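Long-range contact in genome polyprotein (Chicken sicinivirus JSY, PDB 6QWT), which probably copies the viral RNA genome, this chain being the 3Dpol RNA-dependent RNA polymerase portion at the end of the polyprotein: residues Phe417-His430 with Phe452-Trp466. Numbering follows the deposited sequence.
Sequences FQDVITSLCYLAHH and FEPIFIPYEVLQYRW
Alongside the helix and short 3-10 tail of F417 to H430, residues 452-466 run in the same direction, first as an extended strand-like run and then, from the N-cap P458, as a second helix, with Q418 CA lying 6.3 Å from P454 CA and T422 CA 6.6 Å from F456 CA. In the right-hand-shaped picornaviral polymerase fold this largely helical C-terminal part is consistent with the thumb, where helix 433-449 links the two segments and also packs against both. The pairing illustrates how one side-chain amide can engage both backbone polar groups of a residue in an extended chain. Q418, its chain bent at chi2 (59°), presents its amide to the backbone of I455: I455 N donates to Q418 OE1 at 3.0 Å, and Q418 NE2 donates to I455 O at 2.8 Å, lying in that carbonyl's plane. NE2 also donates to T422 OG1 within its own helix, while a water joins OE1 to E453 O, so both ends of the amide are fixed and its rotation is set. Apolar groups line the adjoining stretch. The edge of F417 meets the face of F452 in a T-shaped pair, and I421 CD1 reaches P454 CB at 3.6 Å. Further along, C425 SG lies at the edge of the F456 ring, and I457 CD1 makes an off-centre CH-pi contact with Y426. Where the second helix begins, the H429 imidazole, its CG between the backbone N and the carbonyl carbon (chi1 81°), turns one face to L462, whose CB sits over the ring centre. D213 binds both H430 NE2 and W466 NE1, through its carboxylate and its backbone carbonyl respectively, and the H430 edge points at the indole face, H430 CE1 standing 3.4 Å from W466 CD1.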
# COMPACT_ATOMS: atom_id res chain seq x y z
N PHE A 417 19.95 -14.15 10.23
CA PHE A 417 20.12 -13.80 8.82
C PHE A 417 19.51 -14.85 7.90
O PHE A 417 19.10 -14.52 6.78
CB PHE A 417 21.60 -13.60 8.50
CG PHE A 417 21.86 -13.17 7.09
CD1 PHE A 417 21.14 -12.12 6.52
CD2 PHE A 417 22.82 -13.80 6.32
CE1 PHE A 417 21.37 -11.72 5.22
CE2 PHE A 417 23.06 -13.40 5.01
CZ PHE A 417 22.33 -12.36 4.46
N GLN A 418 19.44 -16.10 8.35
CA GLN A 418 18.83 -17.15 7.53
C GLN A 418 17.37 -16.83 7.22
O GLN A 418 16.87 -17.21 6.16
CB GLN A 418 18.95 -18.50 8.23
CG GLN A 418 18.28 -19.66 7.51
CD GLN A 418 18.82 -19.88 6.11
OE1 GLN A 418 20.03 -20.03 5.91
NE2 GLN A 418 17.93 -19.91 5.13
N ASP A 419 16.68 -16.12 8.12
CA ASP A 419 15.31 -15.71 7.84
C ASP A 419 15.25 -14.73 6.67
O ASP A 419 14.27 -14.74 5.91
CB ASP A 419 14.68 -15.09 9.08
CG ASP A 419 14.51 -16.10 10.21
OD1 ASP A 419 13.90 -15.74 11.24
OD2 ASP A 419 14.98 -17.25 10.06
N VAL A 420 16.27 -13.88 6.51
CA VAL A 420 16.31 -12.98 5.37
C VAL A 420 16.51 -13.77 4.08
O VAL A 420 15.85 -13.50 3.06
CB VAL A 420 17.42 -11.93 5.57
CG1 VAL A 420 17.61 -11.09 4.30
CG2 VAL A 420 17.10 -11.04 6.76
N ILE A 421 17.41 -14.75 4.10
CA ILE A 421 17.67 -15.57 2.91
C ILE A 421 16.43 -16.37 2.53
O ILE A 421 16.07 -16.46 1.35
CB ILE A 421 18.88 -16.48 3.15
CG1 ILE A 421 20.18 -15.71 2.97
CG2 ILE A 421 18.85 -17.69 2.23
CD1 ILE A 421 21.19 -16.06 3.99
N THR A 422 15.76 -16.96 3.52
CA THR A 422 14.59 -17.79 3.24
C THR A 422 13.48 -16.99 2.58
O THR A 422 12.88 -17.44 1.60
CB THR A 422 14.09 -18.44 4.53
OG1 THR A 422 15.09 -19.34 5.03
CG2 THR A 422 12.82 -19.22 4.27
N SER A 423 13.20 -15.78 3.08
CA SER A 423 12.09 -15.01 2.54
C SER A 423 12.39 -14.49 1.13
O SER A 423 11.45 -14.27 0.35
CB SER A 423 11.74 -13.85 3.48
OG SER A 423 12.90 -13.11 3.81
N LEU A 424 13.66 -14.28 0.80
CA LEU A 424 14.01 -13.85 -0.55
C LEU A 424 14.00 -15.00 -1.55
O LEU A 424 13.80 -14.76 -2.75
CB LEU A 424 15.38 -13.17 -0.55
CG LEU A 424 15.45 -11.87 0.26
CD1 LEU A 424 16.86 -11.33 0.31
CD2 LEU A 424 14.49 -10.81 -0.29
N CYS A 425 14.19 -16.24 -1.09
CA CYS A 425 14.04 -17.39 -1.97
C CYS A 425 12.64 -17.45 -2.56
O CYS A 425 12.47 -17.85 -3.72
CB CYS A 425 14.36 -18.68 -1.21
SG CYS A 425 16.10 -18.86 -0.78
N TYR A 426 11.63 -17.06 -1.79
CA TYR A 426 10.26 -17.07 -2.28
C TYR A 426 10.06 -16.09 -3.43
O TYR A 426 9.12 -16.26 -4.22
CB TYR A 426 9.29 -16.73 -1.15
CG TYR A 426 9.27 -17.75 -0.03
CD1 TYR A 426 9.60 -17.38 1.27
CD2 TYR A 426 8.93 -19.07 -0.27
CE1 TYR A 426 9.58 -18.31 2.30
CE2 TYR A 426 8.92 -20.01 0.75
CZ TYR A 426 9.25 -19.62 2.03
OH TYR A 426 9.24 -20.53 3.06
N LEU A 427 10.91 -15.07 -3.54
CA LEU A 427 10.81 -14.10 -4.62
C LEU A 427 11.68 -14.47 -5.81
O LEU A 427 11.26 -14.28 -6.96
CB LEU A 427 11.20 -12.71 -4.11
CG LEU A 427 10.43 -12.17 -2.90
CD1 LEU A 427 10.98 -10.82 -2.46
CD2 LEU A 427 8.95 -12.06 -3.23
N ALA A 428 12.87 -15.00 -5.56
CA ALA A 428 13.90 -15.15 -6.59
C ALA A 428 13.73 -16.38 -7.47
O ALA A 428 14.15 -16.36 -8.63
CB ALA A 428 15.28 -15.20 -5.93
N HIS A 429 13.12 -17.46 -6.97
CA HIS A 429 13.06 -18.69 -7.75
C HIS A 429 12.21 -18.54 -9.01
O HIS A 429 12.39 -19.32 -9.96
CB HIS A 429 12.52 -19.85 -6.90
CG HIS A 429 11.03 -19.86 -6.77
ND1 HIS A 429 10.20 -20.48 -7.68
CD2 HIS A 429 10.22 -19.32 -5.83
CE1 HIS A 429 8.95 -20.33 -7.31
NE2 HIS A 429 8.92 -19.62 -6.19
N HIS A 430 11.29 -17.57 -9.04
CA HIS A 430 10.44 -17.36 -10.21
C HIS A 430 11.22 -16.92 -11.45
O HIS A 430 10.67 -16.96 -12.55
CB HIS A 430 9.36 -16.32 -9.89
CG HIS A 430 8.26 -16.84 -9.02
ND1 HIS A 430 7.44 -17.88 -9.39
CD2 HIS A 430 7.85 -16.45 -7.79
CE1 HIS A 430 6.57 -18.12 -8.43
NE2 HIS A 430 6.80 -17.27 -7.44
N PHE A 452 29.43 -17.11 7.49
CA PHE A 452 28.04 -17.54 7.54
C PHE A 452 27.77 -18.56 6.44
O PHE A 452 28.20 -18.37 5.29
CB PHE A 452 27.09 -16.35 7.40
CG PHE A 452 25.65 -16.70 7.65
CD1 PHE A 452 24.80 -16.98 6.60
CD2 PHE A 452 25.15 -16.76 8.94
CE1 PHE A 452 23.47 -17.31 6.82
CE2 PHE A 452 23.83 -17.09 9.18
CZ PHE A 452 22.99 -17.36 8.11
N GLU A 453 27.06 -19.62 6.79
CA GLU A 453 26.69 -20.68 5.85
C GLU A 453 25.20 -20.59 5.55
O GLU A 453 24.38 -21.10 6.33
CB GLU A 453 27.05 -22.05 6.41
CG GLU A 453 26.51 -23.23 5.60
CD GLU A 453 27.41 -24.45 5.66
OE1 GLU A 453 27.57 -25.12 4.62
OE2 GLU A 453 27.94 -24.74 6.75
N PRO A 454 24.79 -19.96 4.45
CA PRO A 454 23.37 -19.89 4.12
C PRO A 454 22.86 -21.21 3.57
O PRO A 454 23.58 -21.95 2.89
CB PRO A 454 23.31 -18.79 3.06
CG PRO A 454 24.65 -18.84 2.41
CD PRO A 454 25.62 -19.20 3.50
N ILE A 455 21.60 -21.50 3.87
CA ILE A 455 20.89 -22.66 3.34
C ILE A 455 19.73 -22.14 2.50
O ILE A 455 18.88 -21.41 3.00
CB ILE A 455 20.38 -23.59 4.46
CG1 ILE A 455 21.56 -24.12 5.29
CG2 ILE A 455 19.56 -24.72 3.88
CD1 ILE A 455 22.39 -25.17 4.59
N PHE A 456 19.71 -22.52 1.22
CA PHE A 456 18.68 -22.07 0.30
C PHE A 456 17.63 -23.15 0.11
O PHE A 456 17.95 -24.34 -0.00
CB PHE A 456 19.29 -21.69 -1.05
CG PHE A 456 20.35 -20.62 -0.96
CD1 PHE A 456 20.01 -19.28 -1.02
CD2 PHE A 456 21.69 -20.96 -0.82
CE1 PHE A 456 20.99 -18.29 -0.94
CE2 PHE A 456 22.67 -19.98 -0.73
CZ PHE A 456 22.32 -18.65 -0.79
N ILE A 457 16.36 -22.73 0.07
CA ILE A 457 15.28 -23.67 -0.26
C ILE A 457 15.52 -24.23 -1.65
O ILE A 457 15.72 -23.45 -2.60
CB ILE A 457 13.92 -22.97 -0.17
CG1 ILE A 457 13.76 -22.27 1.18
CG2 ILE A 457 12.79 -23.97 -0.41
CD1 ILE A 457 12.58 -21.33 1.24
N PRO A 458 15.52 -25.55 -1.84
CA PRO A 458 15.79 -26.10 -3.18
C PRO A 458 14.74 -25.66 -4.18
O PRO A 458 13.56 -25.50 -3.84
CB PRO A 458 15.77 -27.61 -2.95
CG PRO A 458 15.95 -27.79 -1.47
CD PRO A 458 15.30 -26.60 -0.84
N TYR A 459 15.18 -25.45 -5.42
CA TYR A 459 14.26 -24.98 -6.46
C TYR A 459 13.09 -25.94 -6.64
O TYR A 459 11.96 -25.50 -6.88
CB TYR A 459 15.01 -24.81 -7.79
CG TYR A 459 14.08 -24.43 -8.93
CD1 TYR A 459 13.74 -23.10 -9.16
CD2 TYR A 459 13.53 -25.40 -9.76
CE1 TYR A 459 12.88 -22.75 -10.18
CE2 TYR A 459 12.67 -25.06 -10.78
CZ TYR A 459 12.35 -23.73 -10.99
OH TYR A 459 11.50 -23.39 -12.02
N GLU A 460 13.33 -27.25 -6.53
CA GLU A 460 12.26 -28.21 -6.73
C GLU A 460 11.16 -28.06 -5.69
O GLU A 460 9.99 -28.30 -5.98
CB GLU A 460 12.82 -29.64 -6.70
CG GLU A 460 13.49 -30.06 -7.99
CD GLU A 460 14.98 -30.21 -7.84
OE1 GLU A 460 15.54 -31.15 -8.44
OE2 GLU A 460 15.60 -29.40 -7.11
N VAL A 461 11.53 -27.66 -4.47
CA VAL A 461 10.53 -27.42 -3.43
C VAL A 461 9.69 -26.19 -3.77
O VAL A 461 8.46 -26.21 -3.66
CB VAL A 461 11.21 -27.27 -2.05
CG1 VAL A 461 10.22 -26.73 -1.02
CG2 VAL A 461 11.80 -28.60 -1.60
N LEU A 462 10.35 -25.11 -4.19
CA LEU A 462 9.62 -23.88 -4.47
C LEU A 462 8.74 -24.03 -5.70
O LEU A 462 7.59 -23.57 -5.70
CB LEU A 462 10.60 -22.72 -4.65
CG LEU A 462 11.41 -22.37 -3.39
CD1 LEU A 462 12.58 -21.45 -3.72
CD2 LEU A 462 10.50 -21.76 -2.33
N GLN A 463 9.25 -24.67 -6.75
CA GLN A 463 8.46 -24.82 -7.97
C GLN A 463 7.29 -25.78 -7.76
O GLN A 463 6.19 -25.53 -8.25
CB GLN A 463 9.34 -25.29 -9.12
CG GLN A 463 8.58 -25.64 -10.40
CD GLN A 463 7.99 -24.43 -11.11
OE1 GLN A 463 8.08 -23.30 -10.63
NE2 GLN A 463 7.39 -24.66 -12.27
N TYR A 464 7.51 -26.87 -7.02
CA TYR A 464 6.40 -27.78 -6.74
C TYR A 464 5.30 -27.08 -5.95
O TYR A 464 4.12 -27.16 -6.29
CB TYR A 464 6.88 -29.01 -5.97
CG TYR A 464 5.72 -29.72 -5.29
CD1 TYR A 464 4.84 -30.50 -6.03
CD2 TYR A 464 5.48 -29.56 -3.93
CE1 TYR A 464 3.77 -31.13 -5.43
CE2 TYR A 464 4.40 -30.18 -3.33
CZ TYR A 464 3.55 -30.96 -4.08
OH TYR A 464 2.48 -31.59 -3.48
N ARG A 465 5.68 -26.38 -4.87
CA ARG A 465 4.67 -25.75 -4.03
C ARG A 465 3.95 -24.62 -4.76
O ARG A 465 2.77 -24.38 -4.50
CB ARG A 465 5.31 -25.24 -2.74
CG ARG A 465 5.42 -26.32 -1.67
CD ARG A 465 5.82 -25.77 -0.31
NE ARG A 465 4.79 -24.92 0.28
CZ ARG A 465 3.67 -25.37 0.83
NH1 ARG A 465 2.80 -24.51 1.35
NH2 ARG A 465 3.41 -26.67 0.87
N TRP A 466 4.63 -23.93 -5.68
CA TRP A 466 3.95 -22.92 -6.48
C TRP A 466 2.91 -23.56 -7.39
O TRP A 466 1.76 -23.11 -7.45
CB TRP A 466 4.95 -22.12 -7.32
CG TRP A 466 4.27 -21.12 -8.21
CD1 TRP A 466 3.70 -19.94 -7.84
CD2 TRP A 466 4.07 -21.23 -9.63
NE1 TRP A 466 3.17 -19.30 -8.93
CE2 TRP A 466 3.38 -20.08 -10.04
CE3 TRP A 466 4.40 -22.20 -10.59
CZ2 TRP A 466 3.02 -19.86 -11.37
CZ3 TRP A 466 4.05 -21.97 -11.91
CH2 TRP A 466 3.37 -20.81 -12.29
O HOH W 1 21.96 -21.11 7.64
O HOH W 2 9.68 -21.11 -10.16
O HOH W 3 10.45 -20.43 -12.76